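Local coordinates for amino acid adenylation domain-containing protein (Bacillus stratosphericus LAMA 585, PDB 6ULY) that probably selects an alpha-keto acid and activates it as an acyl adenylate for a nonribosomal depsipeptide synthetase, at residues A[304-309]-A[557-562]; A[311-316]-A[325-330]. One frame throughout, in Å; residues are numbered along the deposited sequence.

Interaction 1. Residues A[304-309]-A[557-562]; sequences AVVPKT and RAQLKT. With QA7 (5'-O-{(S)-hydroxy[(4-methyl-2-oxopentanoyl)oxy]phosphoryl}adenosine), chain C; SO4 (sulfate ion), chain P.
Two threonine hydroxyls make the direct bond here: T562 OG1 donates to T309 OG1 over 3.0 Å. The two side chains approach at a slant, each from the first turn of its own helix. With its hydroxyl anti to the carbonyl carbon (chi1 -66°), T309 turns OG1 toward the other segment. Beside this bond V306 packs with both methyls. V306 CG2 lies 3.9 Å from T562 OG1. On the other branch, V306 CG1 rests 3.7 Å from Q559 OE1, the amide oxygen at the end of an extended chain. V306 and Q559 are the N-cap residues of their helices, so the starts of two helices come together here, each with a weak bond from the threonine N back to the cap carbonyl.

A sulfate, probably from the crystallisation liquor, bridges the segments at one end. A304 N donates to sulfate O1 over 3.1 Å. K561, its chain bent at chi2, brings NZ to sulfate O2 in a weak bond of 3.4 Å. Q565 NE2 binds the same anion and also the carbonyl of A304. On the ligand side, A304 N stands 3.5 Å from C21 of the adenine, which places this loop along the adenylate pocket.

Helix 272-279 packs against both threonines: N272 and F275 on T309, N272 and A276 on T562. The contact thus docks the start of the last helix, 560-570, onto the start of helix 307-317 and the end of the loop that leads into it from strand 297-301.

Interaction 2. Residues A[311-316]-A[325-330]; sequences HRFLHL and DVIRPA. With QA7 (5'-O-{(S)-hydroxy[(4-methyl-2-oxopentanoyl)oxy]phosphoryl}adenosine), chain C.
The backbone oxygen of A330 accepts the exocyclic amine N24 of the adenylate over 2.7 Å, with an N-H...O angle of 140°. The bond holds the adenine amino group to strand 327-333, consistent with a part in recognising the base. The A330 CB methyl comes within 4.1 Å of C01 in the keto acyl tail, so one residue meets both ends of the ligand.

The contact between helix and strand lies at the start of the same strand and in the residue just before it, and is wholly apolar. Its hub is the end methyl of I327. I327 CD1 sits against L314, 3.5 Å from L314 CD2 and close to its CG. The same I327 CD1 meets F313 CD1 at 3.8 Å, at a slant to the ring. I327 gets there because CG1 points anti to the carbonyl carbon (chi1 -77°) and the chain then runs on extended, which carries CD1 out to the helix. L314 CD2 is also in contact with I327 CG1, and its other neighbour is V326 CG2 at 4.1 Å. All four of these side chains are buried.

Beyond them, F313 sets its ring edge-to-face with F275 and packs on M298, which V326 also touches. R312 packs on N279 and forms a salt bridge with E282.

The segments are the helix and second strand of a beta-alpha-beta crossover: strand 297-301, helix 307-317, then strand 327-333 parallel to the first. V326, R328 and A330 pair by backbone bonds with M298 and N300, and helix 272-279 flanks helix 307-317 beside this sheet.

Overall arrangement
Both interactions use helix 307-317 and both touch the adenylate, with centres about 12 Å apart. Interaction 1 works at the start of the helix and is partly buried: a hydroxyl pair and V306 join the helix start to the C-terminal helix, with a sulfate, probably from the crystallisation liquor, between A304 and K561. Interaction 2, one turn further on, is fully buried and apolar, a local helix-to-strand contact within one crossover. Their segments are 248 and 9 residues apart in sequence. They meet where V305 CG1 packs on P329 CG. Near this point A304 and A330 bring backbone atoms to the adenine, by proximity in the first case and by a hydrogen bond in the second.

Interaction 1. Residues A[304-309]-A[557-562]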
# COMPACT_ATOMS: atom_id res chain seq x y z
N ALA A 304 5.68 -17.47 -10.07
CA ALA A 304 5.08 -18.79 -10.14
C ALA A 304 5.79 -19.65 -11.19
O ALA A 304 5.94 -19.25 -12.35
CB ALA A 304 3.59 -18.68 -10.47
N VAL A 305 6.23 -20.83 -10.77
CA VAL A 305 6.86 -21.80 -11.66
C VAL A 305 5.76 -22.68 -12.22
O VAL A 305 5.11 -23.43 -11.49
CB VAL A 305 7.92 -22.63 -10.92
CG1 VAL A 305 8.60 -23.61 -11.88
CG2 VAL A 305 8.96 -21.72 -10.28
N VAL A 306 5.54 -22.59 -13.53
CA VAL A 306 4.43 -23.29 -14.19
C VAL A 306 4.95 -24.65 -14.64
O VAL A 306 5.94 -24.71 -15.38
CB VAL A 306 3.90 -22.48 -15.37
CG1 VAL A 306 2.71 -23.20 -16.01
CG2 VAL A 306 3.50 -21.08 -14.93
N PRO A 307 4.31 -25.76 -14.23
CA PRO A 307 4.79 -27.08 -14.67
C PRO A 307 4.91 -27.22 -16.18
O PRO A 307 5.94 -27.69 -16.68
CB PRO A 307 3.75 -28.03 -14.08
CG PRO A 307 3.20 -27.32 -12.89
CD PRO A 307 3.22 -25.86 -13.25
N LYS A 308 3.88 -26.83 -16.93
CA LYS A 308 3.92 -27.03 -18.37
C LYS A 308 4.93 -26.13 -19.06
O LYS A 308 5.36 -26.44 -20.17
CB LYS A 308 2.52 -26.82 -18.96
CG LYS A 308 1.59 -28.00 -18.72
CD LYS A 308 0.21 -27.77 -19.30
CE LYS A 308 -0.60 -29.06 -19.32
NZ LYS A 308 -1.98 -28.87 -19.82
N THR A 309 5.34 -25.03 -18.42
CA THR A 309 6.38 -24.18 -19.00
C THR A 309 7.74 -24.86 -18.92
O THR A 309 8.49 -24.90 -19.91
CB THR A 309 6.41 -22.83 -18.29
OG1 THR A 309 5.19 -22.12 -18.53
CG2 THR A 309 7.59 -21.99 -18.77
N ARG A 557 -0.96 -21.07 -28.06
CA ARG A 557 -0.31 -22.22 -27.44
C ARG A 557 0.21 -21.92 -26.04
O ARG A 557 0.26 -22.83 -25.20
CB ARG A 557 0.85 -22.71 -28.31
CG ARG A 557 0.72 -24.14 -28.80
CD ARG A 557 0.33 -24.21 -30.28
NE ARG A 557 1.28 -23.50 -31.13
CZ ARG A 557 2.49 -23.95 -31.45
NH1 ARG A 557 2.91 -25.12 -30.98
NH2 ARG A 557 3.28 -23.23 -32.23
N ALA A 558 0.60 -20.68 -25.77
CA ALA A 558 1.10 -20.31 -24.45
C ALA A 558 -0.06 -20.09 -23.49
O ALA A 558 -1.05 -19.44 -23.83
CB ALA A 558 1.96 -19.05 -24.54
N GLN A 559 0.08 -20.63 -22.28
CA GLN A 559 -0.97 -20.49 -21.27
C GLN A 559 -1.20 -19.02 -20.95
O GLN A 559 -0.35 -18.16 -21.19
CB GLN A 559 -0.59 -21.27 -20.01
CG GLN A 559 -1.69 -21.35 -18.96
CD GLN A 559 -1.34 -22.26 -17.80
OE1 GLN A 559 -0.48 -23.13 -17.93
NE2 GLN A 559 -2.00 -22.07 -16.67
N LEU A 560 -2.37 -18.73 -20.39
CA LEU A 560 -2.74 -17.35 -20.10
C LEU A 560 -1.91 -16.79 -18.94
O LEU A 560 -1.39 -15.68 -19.03
CB LEU A 560 -4.24 -17.26 -19.79
CG LEU A 560 -4.90 -15.87 -19.77
CD1 LEU A 560 -4.63 -15.15 -18.45
CD2 LEU A 560 -4.45 -15.02 -20.95
N LYS A 561 -1.79 -17.55 -17.85
CA LYS A 561 -0.94 -17.12 -16.75
C LYS A 561 0.50 -16.90 -17.21
O LYS A 561 1.20 -16.04 -16.67
CB LYS A 561 -0.97 -18.16 -15.62
CG LYS A 561 -0.15 -17.78 -14.39
CD LYS A 561 -0.73 -16.57 -13.67
CE LYS A 561 0.04 -16.26 -12.40
NZ LYS A 561 -0.63 -15.20 -11.57
N THR A 562 0.95 -17.67 -18.21
CA THR A 562 2.31 -17.54 -18.71
C THR A 562 2.48 -16.33 -19.61
O THR A 562 3.56 -15.71 -19.61
CB THR A 562 2.70 -18.83 -19.45
OG1 THR A 562 3.48 -19.66 -18.57
CG2 THR A 562 3.50 -18.53 -20.72
C01 QA7 C . 14.67 -17.26 -6.17
C02 QA7 C . 14.83 -15.80 -6.36
C03 QA7 C . 16.17 -15.35 -5.85
C04 QA7 C . 13.61 -15.19 -5.75
C05 QA7 C . 13.77 -13.92 -4.98
C06 QA7 C . 12.89 -12.75 -5.30
C10 QA7 C . 9.92 -11.89 -3.74
C11 QA7 C . 8.64 -12.32 -4.00
C12 QA7 C . 8.22 -13.44 -2.96
C13 QA7 C . 7.41 -14.12 -3.56
C14 QA7 C . 7.78 -14.02 -5.16
C16 QA7 C . 9.62 -15.47 -5.57
C18 QA7 C . 8.65 -17.24 -6.24
C19 QA7 C . 8.25 -18.49 -6.70
C21 QA7 C . 6.12 -17.87 -6.58
C23 QA7 C . 7.71 -16.35 -5.97
N15 QA7 C . 8.34 -15.24 -5.56
N17 QA7 C . 9.83 -16.68 -5.98
N20 QA7 C . 7.00 -18.76 -6.85
N22 QA7 C . 6.42 -16.70 -6.16
N24 QA7 C . 9.23 -19.46 -6.98
O07 QA7 C . 12.90 -11.62 -4.56
O09 QA7 C . 10.32 -10.89 -4.59
O25 QA7 C . 8.58 -13.06 -5.30
O26 QA7 C . 6.04 -13.67 -3.51
O27 QA7 C . 7.72 -12.97 -1.62
O28 QA7 C . 12.22 -9.58 -5.60
O29 QA7 C . 12.01 -9.72 -3.38
O30 QA7 C . 12.22 -12.83 -6.19
O31 QA7 C . 14.51 -13.88 -4.12
P08 QA7 C . 11.83 -10.45 -4.56
S SO4 P . 3.32 -14.53 -10.55
O1 SO4 P . 4.17 -14.82 -9.46
O2 SO4 P . 2.14 -13.93 -10.04
O3 SO4 P . 3.93 -13.63 -11.45
O4 SO4 P . 2.95 -15.70 -11.24

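Interaction 2. Residues A[311-316]-A[325-330]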
# COMPACT_ATOMS: atom_id res chain seq x y z
N HIS A 311 8.40 -28.09 -18.40
CA HIS A 311 8.43 -29.35 -19.14
C HIS A 311 8.62 -29.10 -20.63
O HIS A 311 9.43 -29.77 -21.28
CB HIS A 311 7.15 -30.14 -18.88
CG HIS A 311 7.12 -31.47 -19.56
ND1 HIS A 311 6.27 -31.76 -20.61
CD2 HIS A 311 7.85 -32.59 -19.36
CE1 HIS A 311 6.47 -33.00 -21.01
NE2 HIS A 311 7.43 -33.53 -20.27
N ARG A 312 7.87 -28.15 -21.19
CA ARG A 312 8.05 -27.81 -22.60
C ARG A 312 9.46 -27.27 -22.85
O ARG A 312 10.07 -27.57 -23.87
CB ARG A 312 7.00 -26.78 -23.02
CG ARG A 312 7.00 -26.46 -24.51
CD ARG A 312 6.47 -27.62 -25.33
NE ARG A 312 6.90 -27.54 -26.73
CZ ARG A 312 6.66 -28.48 -27.63
NH1 ARG A 312 5.99 -29.58 -27.30
NH2 ARG A 312 7.09 -28.33 -28.88
N PHE A 313 9.97 -26.47 -21.91
CA PHE A 313 11.33 -25.94 -22.04
C PHE A 313 12.35 -27.07 -22.12
O PHE A 313 13.25 -27.05 -22.96
CB PHE A 313 11.61 -25.03 -20.84
CG PHE A 313 12.90 -24.27 -20.94
CD1 PHE A 313 14.08 -24.81 -20.48
CD2 PHE A 313 12.91 -22.98 -21.44
CE1 PHE A 313 15.26 -24.10 -20.54
CE2 PHE A 313 14.08 -22.25 -21.50
CZ PHE A 313 15.26 -22.82 -21.06
N LEU A 314 12.21 -28.08 -21.26
CA LEU A 314 13.14 -29.20 -21.27
C LEU A 314 12.97 -30.05 -22.53
O LEU A 314 13.94 -30.58 -23.08
CB LEU A 314 12.95 -30.06 -20.02
CG LEU A 314 13.22 -29.38 -18.68
CD1 LEU A 314 12.67 -30.22 -17.54
CD2 LEU A 314 14.71 -29.12 -18.49
N HIS A 315 11.73 -30.19 -23.00
CA HIS A 315 11.47 -30.97 -24.20
C HIS A 315 12.04 -30.28 -25.44
O HIS A 315 12.72 -30.91 -26.26
CB HIS A 315 9.96 -31.19 -24.35
CG HIS A 315 9.57 -32.08 -25.48
ND1 HIS A 315 9.10 -31.60 -26.68
CD2 HIS A 315 9.58 -33.43 -25.60
CE1 HIS A 315 8.83 -32.61 -27.49
NE2 HIS A 315 9.11 -33.73 -26.86
N LEU A 316 11.80 -28.97 -25.57
CA LEU A 316 12.28 -28.24 -26.74
C LEU A 316 13.79 -28.27 -26.83
O LEU A 316 14.35 -28.36 -27.93
CB LEU A 316 11.79 -26.79 -26.69
CG LEU A 316 10.34 -26.52 -27.10
CD1 LEU A 316 9.97 -25.07 -26.81
CD2 LEU A 316 10.12 -26.83 -28.56
N ASP A 325 17.05 -32.65 -16.10
CA ASP A 325 16.98 -32.45 -14.66
C ASP A 325 17.70 -31.18 -14.22
O ASP A 325 18.00 -31.02 -13.04
CB ASP A 325 17.57 -33.66 -13.92
CG ASP A 325 19.07 -33.80 -14.14
OD1 ASP A 325 19.60 -33.23 -15.12
OD2 ASP A 325 19.73 -34.49 -13.33
N VAL A 326 17.97 -30.26 -15.16
CA VAL A 326 18.72 -29.06 -14.82
C VAL A 326 17.84 -27.97 -14.20
O VAL A 326 18.38 -27.07 -13.54
CB VAL A 326 19.42 -28.48 -16.06
CG1 VAL A 326 20.31 -29.54 -16.71
CG2 VAL A 326 18.39 -27.94 -17.06
N ILE A 327 16.53 -28.01 -14.41
CA ILE A 327 15.66 -26.93 -13.95
C ILE A 327 15.40 -27.10 -12.46
O ILE A 327 14.85 -28.13 -12.03
CB ILE A 327 14.35 -26.89 -14.75
CG1 ILE A 327 14.59 -26.28 -16.12
CG2 ILE A 327 13.28 -26.12 -13.97
CD1 ILE A 327 13.36 -26.23 -17.01
N ARG A 328 15.77 -26.10 -11.68
CA ARG A 328 15.61 -26.13 -10.22
C ARG A 328 14.68 -25.00 -9.79
O ARG A 328 15.11 -23.84 -9.68
CB ARG A 328 16.97 -26.01 -9.53
CG ARG A 328 17.92 -27.11 -9.93
CD ARG A 328 19.19 -27.10 -9.11
NE ARG A 328 20.21 -27.95 -9.71
CZ ARG A 328 21.48 -28.01 -9.30
NH1 ARG A 328 21.90 -27.26 -8.29
NH2 ARG A 328 22.33 -28.82 -9.92
N PRO A 329 13.39 -25.28 -9.56
CA PRO A 329 12.52 -24.26 -8.99
C PRO A 329 13.07 -23.74 -7.67
O PRO A 329 13.68 -24.49 -6.90
CB PRO A 329 11.19 -24.99 -8.80
CG PRO A 329 11.22 -26.10 -9.80
CD PRO A 329 12.66 -26.51 -9.91
N ALA A 330 12.87 -22.45 -7.42
CA ALA A 330 13.37 -21.83 -6.20
C ALA A 330 12.46 -20.67 -5.83
O ALA A 330 11.79 -20.08 -6.68
CB ALA A 330 14.81 -21.35 -6.37
C01 QA7 C . 14.67 -17.26 -6.17
C02 QA7 C . 14.83 -15.80 -6.36
C03 QA7 C . 16.17 -15.35 -5.85
C04 QA7 C . 13.61 -15.19 -5.75
C05 QA7 C . 13.77 -13.92 -4.98
C06 QA7 C . 12.89 -12.75 -5.30
C10 QA7 C . 9.92 -11.89 -3.74
C11 QA7 C . 8.64 -12.32 -4.00
C12 QA7 C . 8.22 -13.44 -2.96
C13 QA7 C . 7.41 -14.12 -3.56
C14 QA7 C . 7.78 -14.02 -5.16
C16 QA7 C . 9.62 -15.47 -5.57
C18 QA7 C . 8.65 -17.24 -6.24
C19 QA7 C . 8.25 -18.49 -6.70
C21 QA7 C . 6.12 -17.87 -6.58
C23 QA7 C . 7.71 -16.35 -5.97
N15 QA7 C . 8.34 -15.24 -5.56
N17 QA7 C . 9.83 -16.68 -5.98
N20 QA7 C . 7.00 -18.76 -6.85
N22 QA7 C . 6.42 -16.70 -6.16
N24 QA7 C . 9.23 -19.46 -6.98
O07 QA7 C . 12.90 -11.62 -4.56
O09 QA7 C . 10.32 -10.89 -4.59
O25 QA7 C . 8.58 -13.06 -5.30
O26 QA7 C . 6.04 -13.67 -3.51
O27 QA7 C . 7.72 -12.97 -1.62
O28 QA7 C . 12.22 -9.58 -5.60
O29 QA7 C . 12.01 -9.72 -3.38
O30 QA7 C . 12.22 -12.83 -6.19
O31 QA7 C . 14.51 -13.88 -4.12
P08 QA7 C . 11.83 -10.45 -4.56